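Local atomic coordinates of glucose-6-phosphate isomerase (Chlamydia trachomatis D/UW-3/CX, PDB entry 6OTU), a protein that catalyses the reversible isomerisation of glucose-6-phosphate to fructose-6-phosphate. Residues A[107-110]-A[111-114]; A[269-273]-A[274-278]; A[380-383]-A[384-388]. All coordinates share one frame; numbering follows the deposited sequence.

Along the chain, 107-110/111-114 comes first, then 269-273/274-278 and last 380-383/384-388. Interactions 1 and 2 are neighbours, their centres about 10 Å apart, and both pack against helices 287-303 and 466-487. Interaction 2 follows the edge strand 258-262 of the five-stranded parallel sheet and opens helix 275-285, with R269 at the substrate. Interaction 3 follows strand 375-377, at an edge of the six-stranded mixed sheet, and its centre lies about 30 Å from that of interaction 2 and 36 Å from that of interaction 1. It faces the substrate bound in the second subunit, so each pocket of the dimer draws R269 from one chain and H386 from the other.

Interaction 1: residues A[107-110]-A[111-114]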
loop_
_atom_site.group_PDB
_atom_site.type_symbol
_atom_site.label_atom_id
_atom_site.label_comp_id
_atom_site.label_asym_id
_atom_site.label_seq_id
_atom_site.Cartn_x
_atom_site.Cartn_y
_atom_site.Cartn_z
ATOM N N LEU A 107 19.636 14.395 13.481
ATOM C CA LEU A 107 20.687 13.577 14.078
ATOM C C LEU A 107 20.271 12.123 14.306
ATOM O O LEU A 107 20.758 11.474 15.239
ATOM C CB LEU A 107 21.161 14.221 15.383
ATOM C CG LEU A 107 22.196 15.322 15.133
ATOM C CD1 LEU A 107 22.401 16.175 16.385
ATOM C CD2 LEU A 107 23.507 14.674 14.690
ATOM N N HIS A 108 19.416 11.569 13.440
ATOM C CA HIS A 108 19.117 10.144 13.551
ATOM C C HIS A 108 20.362 9.273 13.321
ATOM O O HIS A 108 20.474 8.206 13.936
ATOM C CB HIS A 108 17.986 9.757 12.597
ATOM C CG HIS A 108 18.186 10.230 11.192
ATOM N ND1 HIS A 108 17.960 11.534 10.805
ATOM C CD2 HIS A 108 18.587 9.570 10.080
ATOM C CE1 HIS A 108 18.216 11.656 9.515
ATOM N NE2 HIS A 108 18.608 10.482 9.054
ATOM N N THR A 109 21.329 9.721 12.500
ATOM C CA THR A 109 22.561 8.936 12.345
ATOM C C THR A 109 23.330 8.807 13.662
ATOM O O THR A 109 24.001 7.793 13.899
ATOM C CB THR A 109 23.482 9.534 11.266
ATOM O OG1 THR A 109 23.791 10.899 11.559
ATOM C CG2 THR A 109 22.848 9.436 9.878
ATOM N N ALA A 110 23.251 9.816 14.530
ATOM C CA ALA A 110 23.991 9.748 15.779
ATOM C C ALA A 110 23.403 8.717 16.749
ATOM O O ALA A 110 24.107 8.287 17.672
ATOM C CB ALA A 110 24.053 11.135 16.419
ATOM N N THR A 111 22.151 8.282 16.548
ATOM C CA THR A 111 21.576 7.267 17.432
ATOM C C THR A 111 22.186 5.886 17.231
ATOM O O THR A 111 21.991 5.013 18.088
ATOM C CB THR A 111 20.058 7.166 17.258
ATOM O OG1 THR A 111 19.745 6.697 15.942
ATOM C CG2 THR A 111 19.411 8.511 17.478
ATOM N N ARG A 112 22.914 5.660 16.123
ATOM C CA ARG A 112 23.664 4.425 15.931
ATOM C C ARG A 112 25.157 4.643 15.709
ATOM O O ARG A 112 25.908 3.657 15.674
ATOM C CB ARG A 112 23.086 3.609 14.752
ATOM C CG ARG A 112 23.137 4.292 13.362
ATOM C CD ARG A 112 21.830 5.054 13.051
ATOM N NE ARG A 112 21.701 5.378 11.629
ATOM C CZ ARG A 112 20.555 5.673 11.010
ATOM N NH1 ARG A 112 19.398 5.712 11.675
ATOM N NH2 ARG A 112 20.568 5.954 9.710
ATOM N N ALA A 113 25.608 5.894 15.565
ATOM C CA ALA A 113 27.021 6.158 15.292
ATOM C C ALA A 113 27.934 5.566 16.367
ATOM O O ALA A 113 29.094 5.237 16.087
ATOM C CB ALA A 113 27.251 7.670 15.152
ATOM N N TRP A 114 27.424 5.396 17.591
ATOM C CA TRP A 114 28.270 4.979 18.702
ATOM C C TRP A 114 28.691 3.520 18.627
ATOM O O TRP A 114 29.537 3.117 19.429
ATOM C CB TRP A 114 27.569 5.219 20.035
ATOM C CG TRP A 114 26.323 4.403 20.210
ATOM C CD1 TRP A 114 25.050 4.751 19.829
ATOM C CD2 TRP A 114 26.221 3.103 20.813
ATOM N NE1 TRP A 114 24.171 3.739 20.144
ATOM C CE2 TRP A 114 24.858 2.723 20.760
ATOM C CE3 TRP A 114 27.143 2.227 21.398
ATOM C CZ2 TRP A 114 24.399 1.497 21.267
ATOM C CZ3 TRP A 114 26.684 1.001 21.902
ATOM C CH2 TRP A 114 25.326 0.657 21.834
#
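Rotation of T111 about its first torsion (chi1 65°) sets OG1 between its own backbone N and carbonyl carbon, facing back along the chain to H108, while R112, with a similar chi1 and a bend at chi2 (-93°), folds its arm over the same turn. H108 O therefore takes two bonds from one residue: T111 OG1 donates in the carbonyl plane at 2.6 Å, whereas T111 N, 3.1 Å from that oxygen, comes from above the plane. One residue on, T109 O receives R112 N at 3.3 Å and, weakly, A113 N, so the short helix is only weakly bonded. The guanidinium of R112 lays one face over T109 CA, 3.7 Å from NE, and H108 C. Its NH2 sits at the edge of the H108 ring, 4.1 Å from CD2, the two side chains running alongside each other with their planes steeply inclined. R112 forms salt bridges through NE to D301 and through NH2 to E477, and T273 OG1 bonds to both R112 NH1 and T111 OG1. The turn is buried: H108 stacks on F270, L107 and A110 meet helix 122-148, T109 and R112 pack on helix 466-487, and W114 lies against helix 287-303.

Interaction 2: residues A[269-273]-A[274-278]; sequences RFSAT and SMVGG. With G6Q (glucose-6-phosphate), chain E.
S274, the N-cap of helix 275-285, folds back onto S271 and closes a type I beta turn running from S271 to S274. Two donors of S274 converge on S271 O: OG, 2.6 Å away, lies in the carbonyl plane on a lone pair, and N, 2.9 Å away, comes from above that plane. A chi1 of 72° places OG between S271 O and V276 N, for besides donating to S271 O it accepts from V276 N at 3.3 Å in a nearly straight capping bond. One hydroxyl thus links the buried S271 carbonyl to an amide of the first helical turn. M275 turns the other way, onto F260 of strand 258-262. V276 points back to the turn: its CB is 3.3 Å from S271 O, and CG1 lies 3.4 Å from S271 OG, which is hydrogen-bonded to G268 O. G277 brings its backbone close to A272, with a CA-H...O contact of 3.3 Å between G277 CA and A272 O. With G278 N bonded to S274 O at 2.9 Å, the alpha-helix is under way. Upstream, R269 N binds substrate O1 at 3.0 Å, while the arginine side chain is tied to S356, S491 and Q494. A beta turn runs straight into a serine-capped helix N-terminus, and R269, two residues before the turn, lines the glucose-6-phosphate pocket of the isomerase.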
loop_
_atom_site.group_PDB
_atom_site.type_symbol
_atom_site.label_atom_id
_atom_site.label_comp_id
_atom_site.label_asym_id
_atom_site.label_seq_id
_atom_site.Cartn_x
_atom_site.Cartn_y
_atom_site.Cartn_z
ATOM N N ARG A 269 10.014 9.971 11.528
ATOM C CA ARG A 269 10.158 9.061 10.401
ATOM C C ARG A 269 11.592 8.568 10.232
ATOM O O ARG A 269 11.867 7.782 9.314
ATOM C CB ARG A 269 9.671 9.739 9.117
ATOM C CG ARG A 269 10.388 11.020 8.763
ATOM C CD ARG A 269 9.716 11.725 7.589
ATOM N NE ARG A 269 10.215 13.091 7.408
ATOM C CZ ARG A 269 9.738 14.168 8.035
ATOM N NH1 ARG A 269 8.733 14.063 8.895
ATOM N NH2 ARG A 269 10.264 15.362 7.789
ATOM N N PHE A 270 12.505 9.012 11.095
ATOM C CA PHE A 270 13.871 8.509 11.120
ATOM C C PHE A 270 14.224 7.899 12.474
ATOM O O PHE A 270 15.405 7.792 12.801
ATOM C CB PHE A 270 14.868 9.622 10.781
ATOM C CG PHE A 270 14.582 10.351 9.490
ATOM C CD1 PHE A 270 15.009 9.846 8.286
ATOM C CD2 PHE A 270 13.912 11.561 9.494
ATOM C CE1 PHE A 270 14.757 10.520 7.106
ATOM C CE2 PHE A 270 13.664 12.241 8.314
ATOM C CZ PHE A 270 14.102 11.718 7.120
ATOM N N SER A 271 13.237 7.496 13.272
ATOM C CA SER A 271 13.500 7.177 14.672
ATOM C C SER A 271 13.554 5.677 14.973
ATOM O O SER A 271 13.724 5.299 16.140
ATOM C CB SER A 271 12.451 7.858 15.560
ATOM O OG SER A 271 11.189 7.248 15.401
ATOM N N ALA A 272 13.433 4.815 13.958
ATOM C CA ALA A 272 13.417 3.374 14.206
ATOM C C ALA A 272 14.710 2.876 14.858
ATOM O O ALA A 272 14.678 1.873 15.573
ATOM C CB ALA A 272 13.156 2.612 12.906
ATOM N N THR A 273 15.848 3.547 14.638
ATOM C CA THR A 273 17.093 3.146 15.297
ATOM C C THR A 273 17.267 3.755 16.687
ATOM O O THR A 273 18.266 3.457 17.354
ATOM C CB THR A 273 18.319 3.523 14.463
ATOM O OG1 THR A 273 18.364 4.948 14.299
ATOM C CG2 THR A 273 18.313 2.832 13.111
ATOM N N SER A 274 16.350 4.621 17.121
ATOM C CA SER A 274 16.371 5.144 18.476
ATOM C C SER A 274 15.592 4.182 19.374
ATOM O O SER A 274 15.242 3.068 18.971
ATOM C CB SER A 274 15.795 6.562 18.523
ATOM O OG SER A 274 14.392 6.559 18.328
ATOM N N MET A 275 15.290 4.605 20.603
ATOM C CA MET A 275 14.474 3.764 21.467
ATOM C C MET A 275 13.044 3.584 20.949
ATOM O O MET A 275 12.332 2.710 21.460
ATOM C CB MET A 275 14.456 4.342 22.878
ATOM C CG MET A 275 15.842 4.421 23.538
ATOM S SD MET A 275 16.753 2.851 23.558
ATOM C CE MET A 275 15.561 1.825 24.374
ATOM N N VAL A 276 12.612 4.385 19.963
ATOM C CA VAL A 276 11.320 4.171 19.316
ATOM C C VAL A 276 11.224 2.749 18.760
ATOM O O VAL A 276 10.196 2.069 18.914
ATOM C CB VAL A 276 11.094 5.223 18.213
ATOM C CG1 VAL A 276 9.842 4.880 17.380
ATOM C CG2 VAL A 276 10.986 6.600 18.826
ATOM N N GLY A 277 12.288 2.286 18.095
ATOM C CA GLY A 277 12.387 0.899 17.680
ATOM C C GLY A 277 13.089 0.005 18.691
ATOM O O GLY A 277 12.860 -1.208 18.720
ATOM N N GLY A 278 13.939 0.589 19.537
ATOM C CA GLY A 278 14.791 -0.228 20.393
ATOM C C GLY A 278 14.021 -1.089 21.377
ATOM O O GLY A 278 14.372 -2.251 21.606
HETATM C C1 G6Q E . 7.195 11.904 11.787
HETATM C C2 G6Q E . 5.908 12.732 11.838
HETATM C C3 G6Q E . 4.713 11.979 12.410
HETATM C C4 G6Q E . 4.809 11.707 13.916
HETATM C C5 G6Q E . 3.460 11.278 14.492
HETATM C C6 G6Q E . 3.562 10.828 15.930
HETATM O O1 G6Q E . 8.216 12.431 11.493
HETATM O O2 G6Q E . 6.107 13.932 12.575
HETATM O O3 G6Q E . 4.546 10.739 11.719
HETATM O O4 G6Q E . 5.766 10.682 14.170
HETATM O O5 G6Q E . 2.535 12.362 14.366
HETATM O O6 G6Q E . 4.151 11.915 16.695
HETATM P P G6Q E . 4.587 11.664 18.232
HETATM O O1P G6Q E . 5.682 10.611 18.206
HETATM O O2P G6Q E . 5.089 13.023 18.702
HETATM O O3P G6Q E . 3.348 11.203 18.972
#

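Interaction 3: residues A[380-383]-A[384-388]; sequences VGTN and CQHSF. With G6Q (glucose-6-phosphate), chain B.
A 2.7 Å hydrogen bond joins H386 ND1, on a ring whose edge rests by the carbonyls of T382 and N383, and O5 of a glucose-6-phosphate held mainly by the second subunit. The residue sits on a 3-10 turn that forms part of the active site of phosphoglucose isomerase, to which each subunit lends a histidine across the dimer interface. A chi1 of -54° swings the imidazole back beside the turn, edge-on to the carbonyls, with CD2 3.3 Å from T382 O in the plane of the ring. NE2, next to CD2 in the ring, bonds to E217 of the second subunit, so protein and substrate together fix the rotation of the ring. Its backbone takes part as well, since substrate O3 donates to H386 O. Within the turn, Q385 N bonds to T382 O and H386 N to N383 O, the latter at 2.9 Å, giving successive 3-10 bonds after the cis peptide that precedes T382. The extended Q385 side chain crosses T382, and T382 CG2 lies 3.5 Å from Q385 OE1; Y338 and N429 hold the amide at its two ends. E217 of the second subunit also receives T382 OG1, and S185 of that subunit is bonded to N383 ND2. At the root of the turn C384 N donates to V380 O, and the sulphur of the same cysteine, SG, rests 3.7 Å from G381 CA.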
loop_
_atom_site.group_PDB
_atom_site.type_symbol
_atom_site.label_atom_id
_atom_site.label_comp_id
_atom_site.label_asym_id
_atom_site.label_seq_id
_atom_site.Cartn_x
_atom_site.Cartn_y
_atom_site.Cartn_z
ATOM N N VAL A 380 4.551 -6.627 -2.430
ATOM C CA VAL A 380 5.575 -7.664 -2.551
ATOM C C VAL A 380 5.402 -8.454 -3.848
ATOM O O VAL A 380 4.323 -8.530 -4.439
ATOM C CB VAL A 380 5.596 -8.613 -1.327
ATOM C CG1 VAL A 380 5.788 -7.842 -0.007
ATOM C CG2 VAL A 380 4.357 -9.487 -1.293
ATOM N N GLY A 381 6.505 -9.055 -4.293
ATOM C CA GLY A 381 6.478 -10.093 -5.304
ATOM C C GLY A 381 6.632 -11.452 -4.645
ATOM O O GLY A 381 7.207 -11.560 -3.562
ATOM N N THR A 382 6.135 -12.501 -5.311
ATOM C CA THR A 382 5.552 -12.444 -6.659
ATOM C C THR A 382 4.076 -11.973 -6.739
ATOM O O THR A 382 3.529 -11.903 -7.846
ATOM C CB THR A 382 5.575 -13.838 -7.347
ATOM O OG1 THR A 382 4.894 -14.794 -6.516
ATOM C CG2 THR A 382 7.004 -14.337 -7.666
ATOM N N ASN A 383 3.416 -11.697 -5.604
ATOM C CA ASN A 383 1.991 -11.333 -5.668
ATOM C C ASN A 383 1.740 -10.223 -6.684
ATOM O O ASN A 383 0.784 -10.295 -7.462
ATOM C CB ASN A 383 1.458 -10.892 -4.304
ATOM C CG ASN A 383 1.667 -11.927 -3.230
ATOM O OD1 ASN A 383 2.792 -12.323 -2.964
ATOM N ND2 ASN A 383 0.585 -12.350 -2.585
ATOM N N CYS A 384 2.609 -9.208 -6.711
ATOM C CA CYS A 384 2.424 -8.057 -7.598
ATOM C C CYS A 384 2.324 -8.465 -9.069
ATOM O O CYS A 384 1.625 -7.801 -9.846
ATOM C CB CYS A 384 3.568 -7.052 -7.416
ATOM S SG CYS A 384 5.208 -7.747 -7.821
ATOM N N GLN A 385 3.011 -9.540 -9.473
ATOM C CA GLN A 385 2.926 -10.026 -10.857
ATOM C C GLN A 385 1.507 -10.432 -11.264
ATOM O O GLN A 385 1.199 -10.471 -12.464
ATOM C CB GLN A 385 3.870 -11.228 -11.063
ATOM C CG GLN A 385 5.279 -11.002 -10.530
ATOM C CD GLN A 385 6.166 -12.221 -10.612
ATOM O OE1 GLN A 385 7.379 -12.136 -10.390
ATOM N NE2 GLN A 385 5.572 -13.371 -10.925
ATOM N N HIS A 386 0.637 -10.742 -10.306
ATOM C CA HIS A 386 -0.713 -11.189 -10.608
ATOM C C HIS A 386 -1.734 -10.071 -10.525
ATOM O O HIS A 386 -2.931 -10.320 -10.725
ATOM C CB HIS A 386 -1.123 -12.328 -9.664
ATOM C CG HIS A 386 -0.164 -13.476 -9.658
ATOM N ND1 HIS A 386 -0.420 -14.661 -10.315
ATOM C CD2 HIS A 386 1.062 -13.613 -9.096
ATOM C CE1 HIS A 386 0.601 -15.484 -10.150
ATOM N NE2 HIS A 386 1.521 -14.868 -9.430
ATOM N N SER A 387 -1.297 -8.847 -10.245
ATOM C CA SER A 387 -2.253 -7.770 -10.021
ATOM C C SER A 387 -1.864 -6.526 -10.808
ATOM O O SER A 387 -2.089 -6.478 -12.025
ATOM C CB SER A 387 -2.390 -7.468 -8.521
ATOM O OG SER A 387 -1.243 -6.835 -8.002
ATOM N N PHE A 388 -1.289 -5.521 -10.136
ATOM C CA PHE A 388 -1.075 -4.238 -10.798
ATOM C C PHE A 388 0.102 -4.246 -11.754
ATOM O O PHE A 388 0.273 -3.274 -12.496
ATOM C CB PHE A 388 -0.901 -3.091 -9.785
ATOM C CG PHE A 388 0.200 -3.294 -8.789
ATOM C CD1 PHE A 388 1.519 -2.992 -9.114
ATOM C CD2 PHE A 388 -0.085 -3.735 -7.502
ATOM C CE1 PHE A 388 2.536 -3.160 -8.183
ATOM C CE2 PHE A 388 0.933 -3.915 -6.569
ATOM C CZ PHE A 388 2.248 -3.625 -6.915
HETATM C C1 G6Q B . -7.221 -12.086 -11.584
HETATM C C2 G6Q B . -5.860 -12.398 -12.211
HETATM C C3 G6Q B . -4.864 -13.026 -11.242
HETATM C C4 G6Q B . -5.209 -14.464 -10.839
HETATM C C5 G6Q B . -4.021 -15.154 -10.167
HETATM C C6 G6Q B . -4.384 -16.504 -9.596
HETATM O O1 G6Q B . -8.114 -11.728 -12.277
HETATM O O2 G6Q B . -6.007 -13.240 -13.348
HETATM O O3 G6Q B . -4.760 -12.221 -10.065
HETATM O O4 G6Q B . -6.315 -14.473 -9.941
HETATM O O5 G6Q B . -2.957 -15.275 -11.115
HETATM O O6 G6Q B . -4.932 -17.310 -10.675
HETATM P P G6Q B . -5.611 -18.738 -10.338
HETATM O O1P G6Q B . -6.817 -18.449 -9.460
HETATM O O2P G6Q B . -5.997 -19.296 -11.702
HETATM O O3P G6Q B . -4.560 -19.571 -9.634
#